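Long-range contact in delta-aminolevulinic acid dehydratase (Toxoplasma gondii ME49, PDB 3OBK), which catalyses the condensation of two molecules of 5-aminolevulinic acid to porphobilinogen, an early step of tetrapyrrole biosynthesis, and assembles as an octamer: residues V79-L92 / A118-L132. Numbering follows the deposited sequence.
Sequences VGEARSYGIKAFML and AIMALKEAFPDVLLL
R83 lies over one face of the F126 ring. Its CD sits 3.9 Å from the ring centroid, a CH-pi contact 22° off the ring normal. The chain bends at chi3 (64°), and this carries the guanidinium past the ring toward D128. F126 CB then lies over the centre of the guanidinium, whose plane is tilted 31° from the ring. R83 NH2 gives the stronger bond of the salt bridge, 2.8 Å to the syn lone pair of D128 OD2. R83 NH1 reaches the same oxygen with weak geometry, so one carboxylate oxygen takes both donors. Elsewhere around the ring, G80 CA comes within 3.7 Å of F126 CZ. V79 CG1 packs against the CD2-CE2 side. The other V79 branch, CG2, touches L122 CD2.

V79 and L122 join helix 72-84 to helix 114-125, and R83, G80 and V79 CG1 hold it to the type I turn F126-V129 that follows, on the outside of a TIM barrel. Strand 89-95, helix 114-125 and strand 130-135 form one of its beta-alpha-beta units. The two strands run parallel, with four backbone hydrogen bonds: L130 N to K88 O, F90 N to L130 O, L132 N to F90 O, and L92 N to L132 O.

F90 and L92 point to the helix side of the sheet. F90 CD2 meets V129 CG2 at 3.5 Å, the two side chains crossing at about a right angle. L130 O lies at the edge of the F90 ring. L92 and L122 reach each other tip to tip, CD1 to CD1, at 3.7 Å. A89, M91, L130 and L132 point to the opposite face. There M91 CE touches L132 CD2 at 3.7 Å, and the M91 side chain is about 7 Å from bound porphobilinogen. Ahead of the strand, the K88 side chain leads away from residues 118-132, and its NZ hydrogen-bonds Q34 OE1 of a second subunit.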
ATOM      1  N   VAL A  79      24.001   6.459  39.338  1.00 13.07           N
ATOM      2  CA  VAL A  79      22.893   7.193  38.758  1.00 12.93           C
ATOM      3  C   VAL A  79      23.201   8.688  38.666  1.00 13.72           C
ATOM      4  O   VAL A  79      22.948   9.338  37.633  1.00 13.81           O
ATOM      5  CB  VAL A  79      21.590   6.925  39.507  1.00 12.92           C
ATOM      6  CG1 VAL A  79      20.512   7.960  39.142  1.00 12.15           C
ATOM      7  CG2 VAL A  79      21.110   5.505  39.194  1.00 11.04           C
ATOM      8  N   GLY A  80      23.772   9.222  39.736  1.00 14.41           N
ATOM      9  CA  GLY A  80      24.198  10.607  39.784  1.00 15.03           C
ATOM     10  C   GLY A  80      25.199  11.031  38.713  1.00 14.97           C
ATOM     11  O   GLY A  80      25.080  12.118  38.179  1.00 13.78           O
ATOM     12  N   GLU A  81      26.206  10.195  38.438  1.00 15.13           N
ATOM     13  CA  GLU A  81      27.190  10.504  37.398  1.00 15.56           C
ATOM     14  C   GLU A  81      26.525  10.475  35.993  1.00 14.69           C
ATOM     15  O   GLU A  81      26.774  11.335  35.150  1.00 13.61           O
ATOM     16  CB  GLU A  81      28.363   9.521  37.443  1.00 15.52           C
ATOM     17  CG  GLU A  81      29.461   9.884  36.443  1.00 17.90           C
ATOM     18  CD  GLU A  81      30.561   8.840  36.270  1.00 19.96           C
ATOM     19  OE1 GLU A  81      30.576   7.856  37.013  1.00 22.27           O
ATOM     20  OE2 GLU A  81      31.430   9.023  35.384  1.00 21.76           O
ATOM     21  N   ALA A  82      25.675   9.473  35.777  1.00 13.98           N
ATOM     22  CA  ALA A  82      24.943   9.339  34.542  1.00 13.51           C
ATOM     23  C   ALA A  82      23.964  10.506  34.377  1.00 13.50           C
ATOM     24  O   ALA A  82      23.891  11.102  33.298  1.00 12.86           O
ATOM     25  CB  ALA A  82      24.241   7.994  34.471  1.00 12.22           C
ATOM     26  N   ARG A  83      23.270  10.896  35.441  1.00 13.96           N
ATOM     27  CA  ARG A  83      22.397  12.077  35.324  1.00 14.97           C
ATOM     28  C   ARG A  83      23.145  13.312  34.809  1.00 15.08           C
ATOM     29  O   ARG A  83      22.650  14.042  33.944  1.00 14.28           O
ATOM     30  CB  ARG A  83      21.731  12.411  36.648  1.00 15.78           C
ATOM     31  CG  ARG A  83      20.534  11.520  36.938  1.00 17.75           C
ATOM     32  CD  ARG A  83      20.146  11.577  38.404  1.00 21.96           C
ATOM     33  NE  ARG A  83      19.679  12.905  38.837  1.00 24.94           N
ATOM     34  CZ  ARG A  83      18.450  13.390  38.624  1.00 28.36           C
ATOM     35  NH1 ARG A  83      17.534  12.689  37.951  1.00 28.92           N
ATOM     36  NH2 ARG A  83      18.121  14.584  39.102  1.00 29.96           N
ATOM     37  N   SER A  84      24.356  13.506  35.334  1.00 15.56           N
ATOM     38  CA  SER A  84      25.155  14.699  35.059  1.00 15.84           C
ATOM     39  C   SER A  84      25.562  14.786  33.598  1.00 15.23           C
ATOM     40  O   SER A  84      25.912  15.847  33.144  1.00 15.20           O
ATOM     41  CB  SER A  84      26.418  14.729  35.936  1.00 16.68           C
ATOM     42  OG  SER A  84      27.419  13.805  35.486  1.00 15.78           O
ATOM     43  N   TYR A  85      25.551  13.663  32.879  1.00 14.84           N
ATOM     44  CA  TYR A  85      25.898  13.664  31.476  1.00 14.51           C
ATOM     45  C   TYR A  85      24.667  13.725  30.580  1.00 13.43           C
ATOM     46  O   TYR A  85      24.810  13.715  29.389  1.00 13.81           O
ATOM     47  CB  TYR A  85      26.773  12.443  31.153  1.00 14.75           C
ATOM     48  CG  TYR A  85      28.147  12.516  31.813  1.00 18.02           C
ATOM     49  CD1 TYR A  85      28.952  13.618  31.616  1.00 20.49           C
ATOM     50  CD2 TYR A  85      28.654  11.470  32.611  1.00 20.20           C
ATOM     51  CE1 TYR A  85      30.210  13.714  32.189  1.00 22.71           C
ATOM     52  CE2 TYR A  85      29.933  11.568  33.215  1.00 21.01           C
ATOM     53  CZ  TYR A  85      30.702  12.715  32.992  1.00 23.15           C
ATOM     54  OH  TYR A  85      31.979  12.935  33.521  1.00 25.94           O
ATOM     55  N   GLY A  86      23.467  13.781  31.154  1.00 12.63           N
ATOM     56  CA  GLY A  86      22.234  13.869  30.403  1.00 11.68           C
ATOM     57  C   GLY A  86      21.386  12.603  30.327  1.00 11.58           C
ATOM     58  O   GLY A  86      20.344  12.583  29.616  1.00 10.64           O
ATOM     59  N   ILE A  87      21.785  11.536  31.016  1.00 10.72           N
ATOM     60  CA  ILE A  87      20.968  10.345  30.962  1.00 10.58           C
ATOM     61  C   ILE A  87      19.850  10.608  31.916  1.00 11.92           C
ATOM     62  O   ILE A  87      20.076  11.046  33.034  1.00 12.91           O
ATOM     63  CB  ILE A  87      21.704   9.075  31.408  1.00 10.54           C
ATOM     64  CG1 ILE A  87      22.940   8.808  30.531  1.00  9.64           C
ATOM     65  CG2 ILE A  87      20.740   7.871  31.385  1.00  9.33           C
ATOM     66  CD1 ILE A  87      22.584   8.379  29.094  1.00  8.93           C
ATOM     67  N   LYS A  88      18.631  10.364  31.501  1.00 12.83           N
ATOM     68  CA  LYS A  88      17.511  10.582  32.405  1.00 14.09           C
ATOM     69  C   LYS A  88      16.816   9.291  32.816  1.00 13.94           C
ATOM     70  O   LYS A  88      16.149   9.270  33.856  1.00 15.05           O
ATOM     71  CB  LYS A  88      16.519  11.607  31.802  1.00 14.64           C
ATOM     72  CG  LYS A  88      16.823  13.073  32.236  1.00 16.11           C
ATOM     73  CD  LYS A  88      17.208  13.977  31.114  1.00 17.94           C
ATOM     74  CE  LYS A  88      17.115  15.454  31.514  1.00 18.35           C
ATOM     75  NZ  LYS A  88      15.758  16.083  31.214  1.00 18.04           N
ATOM     76  N   ALA A  89      17.016   8.206  32.061  1.00 13.35           N
ATOM     77  CA  ALA A  89      16.273   6.954  32.295  1.00 12.74           C
ATOM     78  C   ALA A  89      17.156   5.781  32.665  1.00 12.27           C
ATOM     79  O   ALA A  89      18.107   5.460  31.972  1.00 12.40           O
ATOM     80  CB  ALA A  89      15.450   6.601  31.077  1.00 12.18           C
ATOM     81  N   PHE A  90      16.775   5.091  33.723  1.00 12.48           N
ATOM     82  CA  PHE A  90      17.608   4.073  34.325  1.00 12.96           C
ATOM     83  C   PHE A  90      16.764   2.856  34.621  1.00 13.55           C
ATOM     84  O   PHE A  90      15.676   2.951  35.188  1.00 14.17           O
ATOM     85  CB  PHE A  90      18.219   4.584  35.637  1.00 13.43           C
ATOM     86  CG  PHE A  90      19.000   5.841  35.490  1.00 12.22           C
ATOM     87  CD1 PHE A  90      20.354   5.796  35.332  1.00 13.24           C
ATOM     88  CD2 PHE A  90      18.373   7.061  35.474  1.00 12.14           C
ATOM     89  CE1 PHE A  90      21.074   6.950  35.182  1.00 13.78           C
ATOM     90  CE2 PHE A  90      19.080   8.213  35.313  1.00 12.34           C
ATOM     91  CZ  PHE A  90      20.437   8.157  35.150  1.00 13.05           C
ATOM     92  N   MET A  91      17.281   1.708  34.250  1.00 13.96           N
ATOM     93  CA  MET A  91      16.567   0.457  34.379  1.00 15.01           C
ATOM     94  C   MET A  91      17.327  -0.282  35.487  1.00 15.06           C
ATOM     95  O   MET A  91      18.553  -0.262  35.495  1.00 15.62           O
ATOM     96  CB  MET A  91      16.645  -0.237  33.010  1.00 15.04           C
ATOM     97  CG  MET A  91      15.700  -1.355  32.689  1.00 18.29           C
ATOM     98  SD  MET A  91      15.877  -1.845  30.909  1.00 24.01           S
ATOM     99  CE  MET A  91      14.582  -0.940  30.057  1.00 17.97           C
ATOM    100  N   LEU A  92      16.620  -0.904  36.426  1.00 15.55           N
ATOM    101  CA  LEU A  92      17.251  -1.540  37.594  1.00 16.30           C
ATOM    102  C   LEU A  92      16.981  -3.030  37.731  1.00 15.91           C
ATOM    103  O   LEU A  92      15.842  -3.474  37.756  1.00 16.87           O
ATOM    104  CB  LEU A  92      16.782  -0.884  38.896  1.00 17.04           C
ATOM    105  CG  LEU A  92      16.722   0.628  38.985  1.00 17.70           C
ATOM    106  CD1 LEU A  92      16.179   0.942  40.354  1.00 20.47           C
ATOM    107  CD2 LEU A  92      18.090   1.273  38.750  1.00 17.99           C
ATOM    108  N   ALA A 118      15.734  -0.004  46.444  1.00 21.07           N
ATOM    109  CA  ALA A 118      16.598   0.702  45.512  1.00 20.73           C
ATOM    110  C   ALA A 118      15.839   1.826  44.839  1.00 20.53           C
ATOM    111  O   ALA A 118      16.365   2.934  44.680  1.00 20.42           O
ATOM    112  CB  ALA A 118      17.159  -0.248  44.477  1.00 19.89           C
ATOM    113  N   ILE A 119      14.599   1.538  44.457  1.00 20.24           N
ATOM    114  CA  ILE A 119      13.739   2.536  43.842  1.00 20.54           C
ATOM    115  C   ILE A 119      13.430   3.672  44.811  1.00 21.51           C
ATOM    116  O   ILE A 119      13.528   4.833  44.447  1.00 21.04           O
ATOM    117  CB  ILE A 119      12.411   1.925  43.385  1.00 20.41           C
ATOM    118  CG1 ILE A 119      12.623   0.981  42.206  1.00 19.59           C
ATOM    119  CG2 ILE A 119      11.407   3.020  43.023  1.00 19.88           C
ATOM    120  CD1 ILE A 119      11.348   0.284  41.788  1.00 19.17           C
ATOM    121  N   MET A 120      13.048   3.338  46.035  1.00 22.63           N
ATOM    122  CA  MET A 120      12.752   4.375  47.030  1.00 24.48           C
ATOM    123  C   MET A 120      13.969   5.200  47.325  1.00 24.14           C
ATOM    124  O   MET A 120      13.874   6.400  47.423  1.00 24.53           O
ATOM    125  CB  MET A 120      12.205   3.788  48.328  1.00 25.79           C
ATOM    126  CG  MET A 120      10.737   3.358  48.230  1.00 27.85           C
ATOM    127  SD  MET A 120      10.160   2.517  49.727  1.00 33.90           S
ATOM    128  CE  MET A 120      10.394   0.787  49.326  1.00 31.48           C
ATOM    129  N   ALA A 121      15.118   4.557  47.428  1.00 23.95           N
ATOM    130  CA  ALA A 121      16.355   5.268  47.699  1.00 24.33           C
ATOM    131  C   ALA A 121      16.739   6.218  46.541  1.00 24.09           C
ATOM    132  O   ALA A 121      17.193   7.325  46.766  1.00 24.27           O
ATOM    133  CB  ALA A 121      17.472   4.275  48.006  1.00 23.92           C
ATOM    134  N   LEU A 122      16.541   5.783  45.307  1.00 23.70           N
ATOM    135  CA  LEU A 122      16.918   6.590  44.156  1.00 23.52           C
ATOM    136  C   LEU A 122      15.988   7.768  44.025  1.00 24.45           C
ATOM    137  O   LEU A 122      16.429   8.887  43.781  1.00 23.96           O
ATOM    138  CB  LEU A 122      16.910   5.755  42.885  1.00 22.02           C
ATOM    139  CG  LEU A 122      18.154   4.912  42.720  1.00 20.50           C
ATOM    140  CD1 LEU A 122      17.971   3.895  41.627  1.00 19.59           C
ATOM    141  CD2 LEU A 122      19.340   5.785  42.423  1.00 18.66           C
ATOM    142  N   LYS A 123      14.699   7.504  44.187  1.00 25.79           N
ATOM    143  CA  LYS A 123      13.686   8.579  44.270  1.00 27.39           C
ATOM    144  C   LYS A 123      13.908   9.628  45.388  1.00 28.85           C
ATOM    145  O   LYS A 123      13.638  10.802  45.172  1.00 29.71           O
ATOM    146  CB  LYS A 123      12.275   7.981  44.376  1.00 27.10           C
ATOM    147  CG  LYS A 123      11.774   7.406  43.059  1.00 26.02           C
ATOM    148  CD  LYS A 123      11.244   8.480  42.136  1.00 25.36           C
ATOM    149  CE  LYS A 123      11.182   8.016  40.667  1.00 25.07           C
ATOM    150  NZ  LYS A 123      10.571   9.047  39.775  1.00 22.83           N
ATOM    151  N   GLU A 124      14.382   9.222  46.562  1.00 29.92           N
ATOM    152  CA  GLU A 124      14.657  10.191  47.618  1.00 32.05           C
ATOM    153  C   GLU A 124      15.858  11.049  47.220  1.00 32.59           C
ATOM    154  O   GLU A 124      15.864  12.250  47.483  1.00 33.78           O
ATOM    155  CB  GLU A 124      14.885   9.541  49.001  1.00 32.75           C
ATOM    156  N   ALA A 125      16.850  10.442  46.568  1.00 31.98           N
ATOM    157  CA  ALA A 125      18.073  11.142  46.191  1.00 31.64           C
ATOM    158  C   ALA A 125      17.974  11.957  44.890  1.00 31.10           C
ATOM    159  O   ALA A 125      18.659  12.956  44.754  1.00 32.50           O
ATOM    160  CB  ALA A 125      19.219  10.188  46.135  1.00 30.85           C
ATOM    161  N   PHE A 126      17.135  11.566  43.947  1.00 30.32           N
ATOM    162  CA  PHE A 126      16.942  12.338  42.710  1.00 29.94           C
ATOM    163  C   PHE A 126      15.460  12.276  42.361  1.00 30.27           C
ATOM    164  O   PHE A 126      15.050  11.446  41.561  1.00 29.80           O
ATOM    165  CB  PHE A 126      17.737  11.732  41.538  1.00 29.25           C
ATOM    166  CG  PHE A 126      19.135  11.336  41.879  1.00 27.67           C
ATOM    167  CD1 PHE A 126      20.125  12.299  42.019  1.00 26.26           C
ATOM    168  CD2 PHE A 126      19.464  10.010  42.065  1.00 25.00           C
ATOM    169  CE1 PHE A 126      21.397  11.951  42.338  1.00 24.95           C
ATOM    170  CE2 PHE A 126      20.753   9.662  42.392  1.00 25.16           C
ATOM    171  CZ  PHE A 126      21.722  10.635  42.515  1.00 25.26           C
ATOM    172  N   PRO A 127      14.644  13.145  42.962  1.00 31.56           N
ATOM    173  CA  PRO A 127      13.176  12.991  42.894  1.00 31.49           C
ATOM    174  C   PRO A 127      12.535  12.995  41.513  1.00 30.53           C
ATOM    175  O   PRO A 127      11.423  12.454  41.362  1.00 30.47           O
ATOM    176  CB  PRO A 127      12.670  14.171  43.714  1.00 32.57           C
ATOM    177  CG  PRO A 127      13.765  14.415  44.703  1.00 33.15           C
ATOM    178  CD  PRO A 127      15.036  14.164  43.952  1.00 32.59           C
ATOM    179  N   ASP A 128      13.224  13.555  40.522  1.00 29.61           N
ATOM    180  CA  ASP A 128      12.729  13.579  39.151  1.00 29.00           C
ATOM    181  C   ASP A 128      13.349  12.497  38.243  1.00 27.79           C
ATOM    182  O   ASP A 128      13.152  12.526  37.018  1.00 27.14           O
ATOM    183  CB  ASP A 128      12.977  14.962  38.551  1.00 29.84           C
ATOM    184  CG  ASP A 128      14.460  15.289  38.389  1.00 31.23           C
ATOM    185  OD1 ASP A 128      14.760  16.314  37.766  1.00 32.35           O
ATOM    186  OD2 ASP A 128      15.329  14.531  38.878  1.00 34.53           O
ATOM    187  N   VAL A 129      14.105  11.557  38.822  1.00 26.66           N
ATOM    188  CA  VAL A 129      14.771  10.512  38.020  1.00 25.04           C
ATOM    189  C   VAL A 129      13.714   9.638  37.349  1.00 23.24           C
ATOM    190  O   VAL A 129      12.656   9.392  37.925  1.00 23.24           O
ATOM    191  CB  VAL A 129      15.749   9.614  38.901  1.00 25.51           C
ATOM    192  CG1 VAL A 129      14.964   8.722  39.898  1.00 24.88           C
ATOM    193  CG2 VAL A 129      16.698   8.757  38.025  1.00 22.85           C
ATOM    194  N   LEU A 130      13.992   9.176  36.136  1.00 21.32           N
ATOM    195  CA  LEU A 130      13.107   8.193  35.482  1.00 19.79           C
ATOM    196  C   LEU A 130      13.553   6.725  35.740  1.00 18.06           C
ATOM    197  O   LEU A 130      14.609   6.307  35.296  1.00 16.66           O
ATOM    198  CB  LEU A 130      13.038   8.488  33.988  1.00 19.23           C
ATOM    199  CG  LEU A 130      11.821   7.933  33.265  1.00 19.45           C
ATOM    200  CD1 LEU A 130      10.577   8.666  33.757  1.00 20.12           C
ATOM    201  CD2 LEU A 130      11.991   8.072  31.752  1.00 18.04           C
ATOM    202  N   LEU A 131      12.747   5.958  36.471  1.00 17.24           N
ATOM    203  CA  LEU A 131      13.101   4.573  36.814  1.00 16.51           C
ATOM    204  C   LEU A 131      12.220   3.544  36.125  1.00 15.73           C
ATOM    205  O   LEU A 131      11.013   3.640  36.141  1.00 14.69           O
ATOM    206  CB  LEU A 131      13.039   4.356  38.322  1.00 16.98           C
ATOM    207  CG  LEU A 131      13.842   5.332  39.177  1.00 17.52           C
ATOM    208  CD1 LEU A 131      13.736   4.960  40.662  1.00 17.35           C
ATOM    209  CD2 LEU A 131      15.308   5.413  38.709  1.00 17.30           C
ATOM    210  N   LEU A 132      12.857   2.554  35.513  1.00 15.98           N
ATOM    211  CA  LEU A 132      12.171   1.482  34.804  1.00 15.56           C
ATOM    212  C   LEU A 132      12.596   0.188  35.480  1.00 15.66           C
ATOM    213  O   LEU A 132      13.770  -0.138  35.486  1.00 15.39           O
ATOM    214  CB  LEU A 132      12.611   1.447  33.330  1.00 15.26           C
ATOM    215  CG  LEU A 132      12.239   2.536  32.312  1.00 15.32           C
ATOM    216  CD1 LEU A 132      12.524   3.953  32.873  1.00 13.15           C
ATOM    217  CD2 LEU A 132      13.004   2.304  30.956  1.00 12.59           C
TER